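Local coordinates for protein glutamate racemase (Francisella tularensis subsp. tularensis, PDB 3OUT) that belongs to the Asp/Glu/hydantoin racemase family of alpha/beta proteins and holds D-glutamic acid in a pocket lined by loops that follow strands of two parallel sheets, at residues B[35-39]-B[64-70]; B[100-105]-B[127-132]; B[111-117]-B[179-185]; B[144-149]-B[166-170]; B[171-175]-B[196-200]. All blocks are in the same frame, centred on the assembly; numbering follows the deposited sequence. Where two conformers were deposited one is given.

Contact 1 of 5, residues B[35-39]-B[64-70]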
# COMPACT_ATOMS: atom_id res chain seq x y z
N ILE B 35 -23.86 -4.00 -9.60
CA ILE B 35 -22.48 -3.76 -10.04
C ILE B 35 -21.67 -3.22 -8.87
O ILE B 35 -22.11 -2.29 -8.16
CB ILE B 35 -22.41 -2.74 -11.23
CG1 ILE B 35 -23.36 -3.15 -12.39
CG2 ILE B 35 -20.95 -2.57 -11.70
CD1 ILE B 35 -23.35 -2.18 -13.57
N ILE B 36 -20.47 -3.76 -8.71
CA ILE B 36 -19.46 -3.22 -7.82
C ILE B 36 -18.34 -2.70 -8.71
O ILE B 36 -17.73 -3.47 -9.44
CB ILE B 36 -18.87 -4.30 -6.88
CG1 ILE B 36 -19.92 -4.82 -5.91
CG2 ILE B 36 -17.63 -3.74 -6.16
CD1 ILE B 36 -19.42 -6.00 -4.99
N TYR B 37 -18.12 -1.40 -8.69
CA TYR B 37 -16.98 -0.78 -9.34
C TYR B 37 -15.84 -0.65 -8.30
O TYR B 37 -16.07 -0.19 -7.16
CB TYR B 37 -17.35 0.61 -9.84
CG TYR B 37 -16.15 1.43 -10.29
CD1 TYR B 37 -15.66 1.32 -11.58
CD2 TYR B 37 -15.52 2.33 -9.43
CE1 TYR B 37 -14.53 2.01 -11.99
CE2 TYR B 37 -14.39 3.03 -9.84
CZ TYR B 37 -13.91 2.90 -11.10
OH TYR B 37 -12.77 3.60 -11.52
N PHE B 38 -14.63 -1.03 -8.71
CA PHE B 38 -13.43 -0.80 -7.89
C PHE B 38 -12.47 0.10 -8.59
O PHE B 38 -12.03 -0.21 -9.71
CB PHE B 38 -12.71 -2.09 -7.51
CG PHE B 38 -11.74 -1.91 -6.35
CD1 PHE B 38 -12.13 -2.27 -5.08
CD2 PHE B 38 -10.51 -1.30 -6.53
CE1 PHE B 38 -11.29 -2.03 -3.99
CE2 PHE B 38 -9.67 -1.08 -5.46
CZ PHE B 38 -10.08 -1.45 -4.18
N GLY B 39 -12.09 1.19 -7.95
CA GLY B 39 -11.03 2.03 -8.49
C GLY B 39 -9.97 2.28 -7.43
O GLY B 39 -10.29 2.75 -6.32
N PHE B 64 -9.89 -8.48 -3.29
CA PHE B 64 -10.99 -7.73 -2.73
C PHE B 64 -12.28 -8.09 -3.45
O PHE B 64 -13.31 -8.32 -2.81
CB PHE B 64 -10.72 -6.21 -2.84
CG PHE B 64 -11.81 -5.36 -2.28
CD1 PHE B 64 -12.95 -5.10 -3.02
CD2 PHE B 64 -11.72 -4.85 -1.00
CE1 PHE B 64 -13.96 -4.33 -2.50
CE2 PHE B 64 -12.74 -4.08 -0.47
CZ PHE B 64 -13.86 -3.81 -1.24
N LEU B 65 -12.27 -8.15 -4.77
CA LEU B 65 -13.52 -8.41 -5.49
C LEU B 65 -14.03 -9.82 -5.26
O LEU B 65 -15.24 -10.03 -5.14
CB LEU B 65 -13.34 -8.15 -6.99
CG LEU B 65 -13.27 -6.69 -7.39
CD1 LEU B 65 -12.88 -6.51 -8.85
CD2 LEU B 65 -14.59 -5.92 -7.08
N ILE B 66 -13.12 -10.79 -5.21
CA ILE B 66 -13.49 -12.19 -4.99
C ILE B 66 -14.09 -12.38 -3.60
O ILE B 66 -15.04 -13.13 -3.43
CB ILE B 66 -12.32 -13.15 -5.30
CG1 ILE B 66 -12.00 -13.12 -6.79
CG2 ILE B 66 -12.62 -14.59 -4.77
CD1 ILE B 66 -13.09 -13.57 -7.83
N ASP B 67 -13.61 -11.63 -2.62
CA ASP B 67 -14.20 -11.62 -1.28
C ASP B 67 -15.61 -11.07 -1.24
O ASP B 67 -16.38 -11.38 -0.30
CB ASP B 67 -13.35 -10.79 -0.30
CG ASP B 67 -12.28 -11.59 0.38
OD1 ASP B 67 -12.03 -12.74 -0.00
OD2 ASP B 67 -11.69 -10.97 1.31
N GLN B 68 -15.99 -10.27 -2.25
CA GLN B 68 -17.38 -9.77 -2.36
C GLN B 68 -18.29 -10.73 -3.12
O GLN B 68 -19.50 -10.45 -3.30
CB GLN B 68 -17.45 -8.42 -3.08
CG GLN B 68 -16.47 -7.37 -2.66
CD GLN B 68 -16.39 -7.13 -1.19
OE1 GLN B 68 -17.38 -6.70 -0.58
NE2 GLN B 68 -15.17 -7.36 -0.60
N GLU B 69 -17.73 -11.85 -3.56
CA GLU B 69 -18.48 -12.92 -4.24
C GLU B 69 -19.18 -12.38 -5.49
O GLU B 69 -20.40 -12.58 -5.68
CB GLU B 69 -19.42 -13.66 -3.30
CG GLU B 69 -18.68 -14.43 -2.23
CD GLU B 69 -19.59 -15.20 -1.28
OE1 GLU B 69 -20.65 -14.69 -0.85
OE2 GLU B 69 -19.24 -16.34 -1.01
N VAL B 70 -18.42 -11.66 -6.33
CA VAL B 70 -18.91 -11.29 -7.66
C VAL B 70 -19.14 -12.55 -8.50
O VAL B 70 -18.41 -13.54 -8.32
CB VAL B 70 -17.98 -10.31 -8.40
CG1 VAL B 70 -17.89 -8.95 -7.63
CG2 VAL B 70 -16.57 -10.90 -8.61

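Contact 2 of 5, residues B[100-105]-B[127-132]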
# COMPACT_ATOMS: atom_id res chain seq x y z
N VAL B 100 -10.78 -5.77 -21.64
CA VAL B 100 -10.97 -4.83 -22.75
C VAL B 100 -10.02 -5.04 -23.92
O VAL B 100 -10.36 -4.68 -25.04
CB VAL B 100 -10.90 -3.34 -22.32
CG1 VAL B 100 -12.16 -2.94 -21.59
CG2 VAL B 100 -9.61 -3.00 -21.43
N ILE B 101 -8.83 -5.63 -23.71
CA ILE B 101 -7.93 -5.88 -24.82
C ILE B 101 -8.51 -6.99 -25.70
O ILE B 101 -8.50 -6.87 -26.92
CB ILE B 101 -6.49 -6.17 -24.36
CG1 ILE B 101 -5.91 -4.92 -23.69
CG2 ILE B 101 -5.61 -6.63 -25.54
CD1 ILE B 101 -4.46 -5.06 -23.28
N THR B 102 -9.03 -8.05 -25.07
CA THR B 102 -9.74 -9.10 -25.86
C THR B 102 -10.85 -8.49 -26.70
O THR B 102 -11.04 -8.86 -27.87
CB THR B 102 -10.28 -10.22 -24.92
OG1 THR B 102 -9.16 -10.80 -24.23
CG2 THR B 102 -11.05 -11.28 -25.69
N ALA B 103 -11.60 -7.58 -26.12
CA ALA B 103 -12.65 -6.86 -26.85
C ALA B 103 -12.10 -6.06 -28.03
O ALA B 103 -12.63 -6.13 -29.14
CB ALA B 103 -13.42 -5.93 -25.89
N GLY B 104 -11.04 -5.28 -27.80
CA GLY B 104 -10.43 -4.52 -28.89
C GLY B 104 -9.95 -5.40 -30.03
O GLY B 104 -10.14 -5.06 -31.21
N VAL B 105 -9.29 -6.49 -29.68
CA VAL B 105 -8.72 -7.39 -30.68
C VAL B 105 -9.85 -7.92 -31.56
O VAL B 105 -9.71 -8.01 -32.79
CB VAL B 105 -7.94 -8.53 -30.02
CG1 VAL B 105 -7.56 -9.64 -31.06
CG2 VAL B 105 -6.71 -7.94 -29.33
N ALA B 127 1.21 -5.98 -25.32
CA ALA B 127 0.07 -6.85 -25.25
C ALA B 127 -0.85 -6.75 -26.49
O ALA B 127 -1.35 -7.77 -26.95
CB ALA B 127 -0.76 -6.56 -23.96
N TYR B 128 -1.10 -5.55 -27.00
CA TYR B 128 -2.06 -5.45 -28.12
C TYR B 128 -1.49 -6.11 -29.35
O TYR B 128 -2.17 -6.88 -30.01
CB TYR B 128 -2.46 -4.00 -28.41
CG TYR B 128 -3.80 -3.59 -27.81
CD1 TYR B 128 -4.96 -4.00 -28.37
CD2 TYR B 128 -3.87 -2.72 -26.70
CE1 TYR B 128 -6.19 -3.61 -27.84
CE2 TYR B 128 -5.04 -2.32 -26.21
CZ TYR B 128 -6.23 -2.78 -26.78
OH TYR B 128 -7.44 -2.39 -26.25
N ALA B 129 -0.24 -5.81 -29.67
CA ALA B 129 0.37 -6.47 -30.87
C ALA B 129 0.41 -7.98 -30.70
O ALA B 129 0.07 -8.72 -31.60
CB ALA B 129 1.74 -5.92 -31.11
N LEU B 130 0.80 -8.45 -29.52
CA LEU B 130 0.84 -9.89 -29.26
C LEU B 130 -0.51 -10.56 -29.43
O LEU B 130 -0.62 -11.61 -30.09
CB LEU B 130 1.40 -10.16 -27.87
CG LEU B 130 1.61 -11.63 -27.51
CD1 LEU B 130 2.84 -12.18 -28.25
CD2 LEU B 130 1.66 -11.81 -25.97
N GLN B 131 -1.55 -9.96 -28.88
CA GLN B 131 -2.89 -10.57 -28.91
C GLN B 131 -3.49 -10.50 -30.30
O GLN B 131 -4.19 -11.42 -30.70
CB GLN B 131 -3.82 -9.94 -27.88
CG GLN B 131 -3.35 -10.13 -26.42
CD GLN B 131 -3.36 -11.57 -25.96
OE1 GLN B 131 -4.29 -12.32 -26.25
NE2 GLN B 131 -2.32 -11.97 -25.23
N ILE B 132 -3.22 -9.43 -31.02
CA ILE B 132 -3.67 -9.32 -32.41
C ILE B 132 -2.98 -10.41 -33.21
O ILE B 132 -3.62 -11.10 -33.99
CB ILE B 132 -3.41 -7.92 -33.00
CG1 ILE B 132 -4.31 -6.89 -32.31
CG2 ILE B 132 -3.64 -7.90 -34.53
CD1 ILE B 132 -3.91 -5.42 -32.54
O HOH W 1 -6.74 -10.76 -26.04

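Contact 3 of 5, residues B[111-117]-B[179-185]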
# COMPACT_ATOMS: atom_id res chain seq x y z
N LEU B 111 -8.62 -6.94 -40.23
CA LEU B 111 -7.93 -5.90 -40.95
C LEU B 111 -6.53 -6.35 -41.32
O LEU B 111 -6.06 -7.33 -40.79
CB LEU B 111 -7.90 -4.63 -40.09
CG LEU B 111 -9.30 -4.14 -39.73
CD1 LEU B 111 -9.18 -2.90 -38.83
CD2 LEU B 111 -10.16 -3.82 -40.96
N ASN B 112 -5.89 -5.61 -42.20
CA ASN B 112 -4.52 -5.86 -42.61
C ASN B 112 -3.49 -5.01 -41.87
O ASN B 112 -2.37 -5.45 -41.61
CB ASN B 112 -4.40 -5.56 -44.10
CG ASN B 112 -5.44 -6.28 -44.90
OD1 ASN B 112 -6.27 -5.65 -45.58
ND2 ASN B 112 -5.43 -7.59 -44.82
N THR B 113 -3.89 -3.78 -41.52
CA THR B 113 -2.98 -2.80 -40.93
C THR B 113 -3.73 -2.02 -39.82
O THR B 113 -4.77 -1.43 -40.08
CB THR B 113 -2.49 -1.83 -42.02
OG1 THR B 113 -1.94 -2.59 -43.11
CG2 THR B 113 -1.44 -0.94 -41.46
N VAL B 114 -3.22 -2.12 -38.58
CA VAL B 114 -3.92 -1.57 -37.40
C VAL B 114 -2.94 -0.70 -36.61
O VAL B 114 -1.78 -1.06 -36.45
CB VAL B 114 -4.41 -2.73 -36.48
CG1 VAL B 114 -5.14 -2.19 -35.19
CG2 VAL B 114 -5.38 -3.60 -37.26
N GLY B 115 -3.42 0.46 -36.14
CA GLY B 115 -2.70 1.26 -35.19
C GLY B 115 -3.28 1.10 -33.80
O GLY B 115 -4.46 0.86 -33.63
N VAL B 116 -2.41 1.27 -32.81
CA VAL B 116 -2.80 1.25 -31.37
C VAL B 116 -2.14 2.40 -30.64
O VAL B 116 -0.93 2.62 -30.74
CB VAL B 116 -2.35 -0.06 -30.71
CG1 VAL B 116 -2.86 -0.15 -29.26
CG2 VAL B 116 -2.91 -1.24 -31.48
N ILE B 117 -2.94 3.10 -29.84
CA ILE B 117 -2.41 4.08 -28.88
C ILE B 117 -2.87 3.66 -27.51
O ILE B 117 -4.00 3.18 -27.34
CB ILE B 117 -2.83 5.55 -29.15
CG1 ILE B 117 -4.35 5.71 -29.38
CG2 ILE B 117 -2.03 6.09 -30.37
CD1 ILE B 117 -4.89 7.15 -29.44
N ILE B 179 -2.67 2.99 -41.81
CA ILE B 179 -3.53 2.17 -40.94
C ILE B 179 -5.00 2.22 -41.38
O ILE B 179 -5.52 3.25 -41.85
CB ILE B 179 -3.35 2.52 -39.41
CG1 ILE B 179 -4.08 3.80 -39.02
CG2 ILE B 179 -1.86 2.58 -39.04
CD1 ILE B 179 -3.90 4.18 -37.47
N GLN B 180 -5.70 1.10 -41.18
CA GLN B 180 -7.13 0.99 -41.47
C GLN B 180 -8.04 1.36 -40.31
O GLN B 180 -9.22 1.65 -40.49
CB GLN B 180 -7.44 -0.41 -41.96
CG GLN B 180 -6.79 -0.72 -43.32
CD GLN B 180 -6.89 -2.18 -43.68
OE1 GLN B 180 -6.38 -3.05 -42.97
NE2 GLN B 180 -7.56 -2.46 -44.81
N ALA B 181 -7.49 1.29 -39.09
CA ALA B 181 -8.23 1.66 -37.89
C ALA B 181 -7.20 1.94 -36.80
O ALA B 181 -6.04 1.48 -36.86
CB ALA B 181 -9.14 0.52 -37.42
N LEU B 182 -7.62 2.73 -35.84
CA LEU B 182 -6.80 3.10 -34.69
C LEU B 182 -7.55 2.64 -33.43
O LEU B 182 -8.66 3.13 -33.14
CB LEU B 182 -6.59 4.62 -34.62
CG LEU B 182 -5.69 5.07 -33.46
CD1 LEU B 182 -4.21 4.63 -33.56
CD2 LEU B 182 -5.73 6.59 -33.26
N ILE B 183 -6.92 1.75 -32.67
CA ILE B 183 -7.47 1.32 -31.38
C ILE B 183 -7.20 2.37 -30.33
O ILE B 183 -6.03 2.73 -30.05
CB ILE B 183 -6.92 -0.04 -30.92
CG1 ILE B 183 -7.30 -1.14 -31.93
CG2 ILE B 183 -7.50 -0.44 -29.54
CD1 ILE B 183 -6.73 -2.49 -31.61
N LEU B 184 -8.30 2.86 -29.74
CA LEU B 184 -8.23 3.74 -28.57
C LEU B 184 -8.02 2.85 -27.31
O LEU B 184 -8.98 2.50 -26.54
CB LEU B 184 -9.52 4.56 -28.48
CG LEU B 184 -9.83 5.43 -29.69
CD1 LEU B 184 -11.09 6.29 -29.40
CD2 LEU B 184 -8.60 6.28 -30.09
N GLY B 185 -6.76 2.44 -27.14
CA GLY B 185 -6.37 1.42 -26.17
C GLY B 185 -6.11 1.92 -24.75
O GLY B 185 -5.29 1.36 -24.04
O HOH W 2 -9.31 -5.29 -44.60

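Contact 4 of 5, residues B[144-149]-B[166-170]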
# COMPACT_ATOMS: atom_id res chain seq x y z
N ASN B 144 1.98 3.23 -30.56
CA ASN B 144 2.65 4.42 -30.02
C ASN B 144 2.05 4.82 -28.67
O ASN B 144 0.86 5.00 -28.59
CB ASN B 144 2.56 5.59 -31.00
CG ASN B 144 3.68 6.62 -30.81
OD1 ASN B 144 4.82 6.26 -30.51
ND2 ASN B 144 3.35 7.91 -31.02
N PRO B 145 2.90 5.00 -27.63
CA PRO B 145 2.37 5.48 -26.35
C PRO B 145 1.94 6.96 -26.42
O PRO B 145 2.51 7.74 -27.19
CB PRO B 145 3.53 5.26 -25.38
CG PRO B 145 4.70 5.28 -26.17
CD PRO B 145 4.35 4.81 -27.56
N CYS B 146 0.94 7.35 -25.63
CA CYS B 146 0.49 8.74 -25.57
C CYS B 146 0.52 9.19 -24.12
O CYS B 146 -0.53 9.49 -23.53
CB CYS B 146 -0.91 8.89 -26.12
SG CYS B 146 -1.09 8.44 -27.90
N GLY B 147 1.72 9.24 -23.55
CA GLY B 147 1.87 9.38 -22.09
C GLY B 147 1.07 10.49 -21.42
O GLY B 147 0.47 10.27 -20.37
N LEU B 148 1.04 11.68 -22.03
CA LEU B 148 0.37 12.83 -21.43
C LEU B 148 -1.15 12.77 -21.46
O LEU B 148 -1.80 13.48 -20.67
CB LEU B 148 0.81 14.15 -22.06
CG LEU B 148 0.48 15.49 -21.35
CD1 LEU B 148 0.89 15.50 -19.85
CD2 LEU B 148 1.16 16.65 -22.09
N PHE B 149 -1.74 11.92 -22.32
CA PHE B 149 -3.18 12.01 -22.48
C PHE B 149 -4.00 11.80 -21.18
O PHE B 149 -4.99 12.50 -20.94
CB PHE B 149 -3.68 10.99 -23.52
CG PHE B 149 -3.63 11.42 -24.98
CD1 PHE B 149 -3.20 12.68 -25.40
CD2 PHE B 149 -4.01 10.50 -25.94
CE1 PHE B 149 -3.22 13.02 -26.74
CE2 PHE B 149 -3.97 10.82 -27.31
CZ PHE B 149 -3.61 12.08 -27.69
N VAL B 166 -1.03 18.29 -28.52
CA VAL B 166 -0.51 17.08 -27.90
C VAL B 166 -0.84 15.86 -28.79
O VAL B 166 0.00 15.02 -28.98
CB VAL B 166 -1.08 16.89 -26.46
CG1 VAL B 166 -0.59 15.56 -25.86
CG2 VAL B 166 -0.67 18.10 -25.57
N ALA B 167 -2.07 15.78 -29.31
CA ALA B 167 -2.46 14.69 -30.19
C ALA B 167 -1.59 14.67 -31.46
O ALA B 167 -1.14 13.60 -31.91
CB ALA B 167 -3.95 14.74 -30.54
N LYS B 168 -1.31 15.84 -32.03
CA LYS B 168 -0.41 15.87 -33.23
C LYS B 168 0.94 15.28 -32.90
O LYS B 168 1.51 14.51 -33.69
CB LYS B 168 -0.29 17.29 -33.82
CG LYS B 168 -1.59 17.81 -34.40
CD LYS B 168 -1.42 19.21 -35.02
CE LYS B 168 -2.75 19.92 -35.25
NZ LYS B 168 -2.61 21.41 -35.33
N GLU B 169 1.47 15.59 -31.71
CA GLU B 169 2.76 15.07 -31.30
C GLU B 169 2.79 13.53 -31.30
O GLU B 169 3.76 12.94 -31.76
CB GLU B 169 3.12 15.62 -29.91
CG GLU B 169 4.39 15.10 -29.31
CD GLU B 169 5.65 15.68 -29.92
OE1 GLU B 169 5.59 16.69 -30.66
OE2 GLU B 169 6.72 15.09 -29.61
N TYR B 170 1.73 12.91 -30.79
CA TYR B 170 1.68 11.47 -30.65
C TYR B 170 1.18 10.75 -31.91
O TYR B 170 1.54 9.59 -32.14
CB TYR B 170 0.74 11.09 -29.49
CG TYR B 170 1.27 11.44 -28.11
CD1 TYR B 170 2.59 11.20 -27.77
CD2 TYR B 170 0.43 12.01 -27.14
CE1 TYR B 170 3.09 11.51 -26.50
CE2 TYR B 170 0.94 12.31 -25.86
CZ TYR B 170 2.24 12.06 -25.55
OH TYR B 170 2.72 12.34 -24.30

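Contact 5 of 5, residues B[171-175]-B[196-200]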
# COMPACT_ATOMS: atom_id res chain seq x y z
N LEU B 171 0.33 11.39 -32.68
CA LEU B 171 -0.34 10.71 -33.81
C LEU B 171 0.36 10.89 -35.14
O LEU B 171 0.05 10.17 -36.11
CB LEU B 171 -1.79 11.18 -33.93
CG LEU B 171 -2.71 10.89 -32.76
CD1 LEU B 171 -4.00 11.59 -32.92
CD2 LEU B 171 -2.91 9.38 -32.57
N SER B 172 1.32 11.81 -35.21
CA SER B 172 2.09 12.03 -36.44
C SER B 172 2.84 10.76 -36.85
O SER B 172 3.03 10.52 -38.05
CB SER B 172 3.04 13.22 -36.27
OG SER B 172 3.95 12.99 -35.22
N TYR B 173 3.24 9.94 -35.87
CA TYR B 173 3.85 8.64 -36.13
C TYR B 173 3.05 7.80 -37.15
O TYR B 173 3.66 7.02 -37.86
CB TYR B 173 4.01 7.86 -34.82
CG TYR B 173 4.39 6.40 -34.95
CD1 TYR B 173 5.68 6.03 -35.29
CD2 TYR B 173 3.47 5.39 -34.70
CE1 TYR B 173 6.03 4.69 -35.38
CE2 TYR B 173 3.82 4.06 -34.80
CZ TYR B 173 5.09 3.71 -35.13
OH TYR B 173 5.45 2.40 -35.21
N PHE B 174 1.72 7.96 -37.19
CA PHE B 174 0.86 7.10 -38.02
C PHE B 174 0.65 7.63 -39.43
O PHE B 174 0.08 6.93 -40.25
CB PHE B 174 -0.51 6.90 -37.37
CG PHE B 174 -0.44 6.19 -36.05
CD1 PHE B 174 -0.26 4.83 -36.01
CD2 PHE B 174 -0.56 6.88 -34.87
CE1 PHE B 174 -0.20 4.15 -34.80
CE2 PHE B 174 -0.49 6.24 -33.66
CZ PHE B 174 -0.30 4.87 -33.62
N HIS B 175 1.07 8.86 -39.71
CA HIS B 175 0.66 9.46 -40.99
C HIS B 175 1.14 8.68 -42.21
O HIS B 175 0.40 8.58 -43.20
CB HIS B 175 1.06 10.93 -41.07
CG HIS B 175 0.13 11.83 -40.33
ND1 HIS B 175 0.57 12.90 -39.58
CD2 HIS B 175 -1.22 11.80 -40.21
CE1 HIS B 175 -0.48 13.51 -39.03
NE2 HIS B 175 -1.57 12.85 -39.39
N ILE B 196 -8.95 13.59 -31.95
CA ILE B 196 -8.16 12.58 -32.64
C ILE B 196 -8.57 12.50 -34.12
O ILE B 196 -7.72 12.47 -35.00
CB ILE B 196 -8.26 11.21 -31.93
CG1 ILE B 196 -7.61 11.30 -30.55
CG2 ILE B 196 -7.57 10.08 -32.77
CD1 ILE B 196 -7.80 10.10 -29.64
N ALA B 197 -9.87 12.46 -34.37
CA ALA B 197 -10.43 12.33 -35.72
C ALA B 197 -10.00 13.47 -36.64
O ALA B 197 -9.88 13.28 -37.86
CB ALA B 197 -11.91 12.28 -35.64
N LYS B 198 -9.78 14.66 -36.07
CA LYS B 198 -9.26 15.83 -36.87
C LYS B 198 -7.83 15.63 -37.39
O LYS B 198 -7.49 16.12 -38.48
CB LYS B 198 -9.23 17.13 -36.04
CG LYS B 198 -10.51 17.93 -35.87
CD LYS B 198 -10.19 19.13 -34.97
CE LYS B 198 -11.26 20.22 -34.98
NZ LYS B 198 -12.56 19.74 -34.40
N ILE B 199 -7.00 14.94 -36.62
CA ILE B 199 -5.59 14.72 -36.94
C ILE B 199 -5.37 13.47 -37.81
O ILE B 199 -4.54 13.46 -38.73
CB ILE B 199 -4.76 14.54 -35.65
CG1 ILE B 199 -5.02 15.68 -34.64
CG2 ILE B 199 -3.30 14.37 -35.97
CD1 ILE B 199 -5.00 17.11 -35.20
N LEU B 200 -6.11 12.41 -37.51
CA LEU B 200 -5.90 11.13 -38.14
C LEU B 200 -7.25 10.60 -38.54
O LEU B 200 -8.00 10.05 -37.73
CB LEU B 200 -5.18 10.20 -37.16
CG LEU B 200 -4.62 8.91 -37.72
CD1 LEU B 200 -3.49 9.25 -38.71
CD2 LEU B 200 -4.11 8.01 -36.60

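Contact 1 of 5, residues B[35-39]-B[64-70]
This is the strand-to-helix packing of a beta-alpha-beta unit: strand 35-39 of the six-stranded parallel sheet is followed by helix 51-67, which comes back across the sheet before strand 72-75 is laid down on the far side of strand 10-14. I36 and F38, two apart in the strand, point their side chains at the end of the helix. I36 is covered most: its CG2 lies 3.9 Å from L65 CD2, while its CD1 reaches Q68 CB at 3.7 Å and V70 CG1 at 4.2 Å, so it sits under the turn that leaves the helix. F38 meets F64, with F38 CD1 3.6 Å from F64 CD1 and the ring planes inclined at 59°. L65 CD2 fills the space between the two strand residues, 4.3 Å from F38 CB. No hydrogen bond joins the segments. Q68 is held from its own side and beyond: OE1 bonds to R51 of a second subunit, and Q68 NE2 donates to F64 O at 3.0 Å.

Contact 2 of 5, residues B[100-105]-B[127-132]
Walk along helix 127-132 and the partner, helix 100-105, is met from its first turn to its last. A127 offers just a methyl group, with CB 4.0 Å from I101 CD1. Y128 is the broad surface here. Its CA-to-CB bond runs sideways, yet the ring reaches over helix 100-105: I101 CG2 sits over the ring face, 3.9 Å from the Y128 centroid and 14° off the normal, a good CH-pi contact, and I101 CG1 is 3.7 Å from Y128 CE2. G104 comes to the ring edge, CA to Y128 CE1 at 4.5 Å; a CB there would be tight against the phenol oxygen. Y128 OH itself bonds to N78, which lines the D-glutamic acid pocket. One turn on, Q131 lays CB 3.8 Å from V105 CG2, and its OE1 is joined through a water to T102 OG1, the water donating to both (2.9 Å to Q131 OE1, 3.0 Å to T102 OG1). I132 closes the row, with CG1 4.0 Å from V105 CG2. The segment axes pass 9.8 Å apart at a crossing angle of -54°. Helix 100-106 follows strand 97-99 of the six-stranded sheet, whereas helix 127-135 packs on the four-stranded one, so this oblique helix pair is a junction between the two alpha/beta halves, right beside the ligand pocket.

Contact 3 of 5, residues B[111-117]-B[179-185]
Q180 does something unexpected at the start of this strand pair: its side chain takes the place of a backbone carbonyl. Q180 OE1 accepts from N112 N at 2.7 Å and from T113 N at 3.0 Å, while Q180 N donates to T113 O at 2.9 Å. A181 N is left 4.0 Å from that same T113 O and finds no partner in the model. Beyond this point regular parallel pairing sets in: G115 N to A181 O at 2.9 Å, I183 N to G115 O at 2.8 Å and I117 N to I183 O at 3.1 Å, all nearly straight. These are the two central strands of the four-stranded parallel sheet, with 140-145 flanking 113-118 and 203-205 flanking 181-184. On one face V114, V116 and I183 come together, I183 CD1 lying 3.9 Å from V114 CG1 and 4.0 Å from V116 CG2. On the other, I117 CD1 reaches L182 CD2 at 4.0 Å and L184 CD2 at 3.9 Å. G115 belongs to this second face, and a CB there would clash with I179 CD1. At the far end L184 centres an inverse gamma turn that swings the chain toward C186, T187 and H188 of the D-glutamic acid pocket; G185 N still donates to I117 O at 2.9 Å, at a bent 131°.

Contact 4 of 5, residues B[144-149]-B[166-170]
N144, at the end of strand 140-145, makes the first link: its ND2 donates to Y170 O at 2.7 Å, tying the strand end to the last turns of helix 161-171. P145 then brings its carbonyl O to 3.5 Å from Y170 CD1. At C146 the backbone settles on the tyrosine ring, CA 3.5 Å from the Y170 centroid and only 8° off the normal, a close CH-pi contact; C146 SG lies obliquely, 4.5 Å from the same centroid. C146 also opens a type I turn that closes with F149 N bonded to C146 O at 3.0 Å. Inside this turn, past G147, L148 N donates to Y170 OH at 2.9 Å, so the phenol oxygen accepts from an amide inside the turn while its ring lies against C146. The L148 side chain goes on to V166, CD2 to V166 CG2 at 4.2 Å, and packs against L148 of a neighbouring subunit. F149 finishes the set: the edge of Y170 points at the F149 face, a T-shaped pair with centroids 5.4 Å apart and planes at 88°, while F149 CE1 touches V166 CG1 at 3.8 Å and F149 CZ lies 3.9 Å from A167 CB. Strand 140-145, the helical connection packed here and strand 181-184 form a beta-alpha-beta crossover that passes over strand 113-118, as expected of a parallel alpha/beta sheet.

Contact 5 of 5, residues B[171-175]-B[196-200]
Apolar contacts make up most of this meeting, and L171 and L200 carry the largest buried areas. L171 spreads over the end of helix 193-199: its CD1 is 3.9 Å from I196 CG2, its CB 4.1 Å from I199 CG2, and its CD2 4.4 Å from L200 CD2. L200 answers from the residue after the helix, with CD2 also 3.8 Å from F174 CB. A single hydrogen bond crosses between the segments. H175 NE2 donates to I199 O at 3.1 Å and a nearly straight 173°, the acceptor lying near the plane of the imidazole ring, so an exposed side chain pins the carbonyl at the helix end; the same ring makes a van der Waals contact, H175 CD2 to L200 CD1 at 3.7 Å. L171 at the end of helix 161-171, the turn 172-175 after it and the end of helix 193-199 lie side by side on one face of the four-stranded sheet, where L171, F174 and I196 all rest on I117 of strand 113-118 and L182 of strand 181-184.

Overall arrangement
Contact 1 stands apart, in the six-stranded sheet and about 32 Å, centre to centre, from contact 3. Contacts 3, 4 and 5 gather round the four-stranded sheet, their centres about 10 to 15 Å apart. Contact 3 is its middle; contact 4 leaves from the neighbouring strand 140-145, and contact 5 covers the face with I117 and L182, where F174 packs on both strands. Contact 2 lies over the other face, Y128 against V116 and I132 against I183, its centre about 11 Å from that of contact 3. Along the chain contact 1 closes first; contact 3 then alternates with both 2 and 5 and encloses 4. Contact 2, whose first helix follows strand 97-99, bridges the two sheets near the D-glutamic acid pocket.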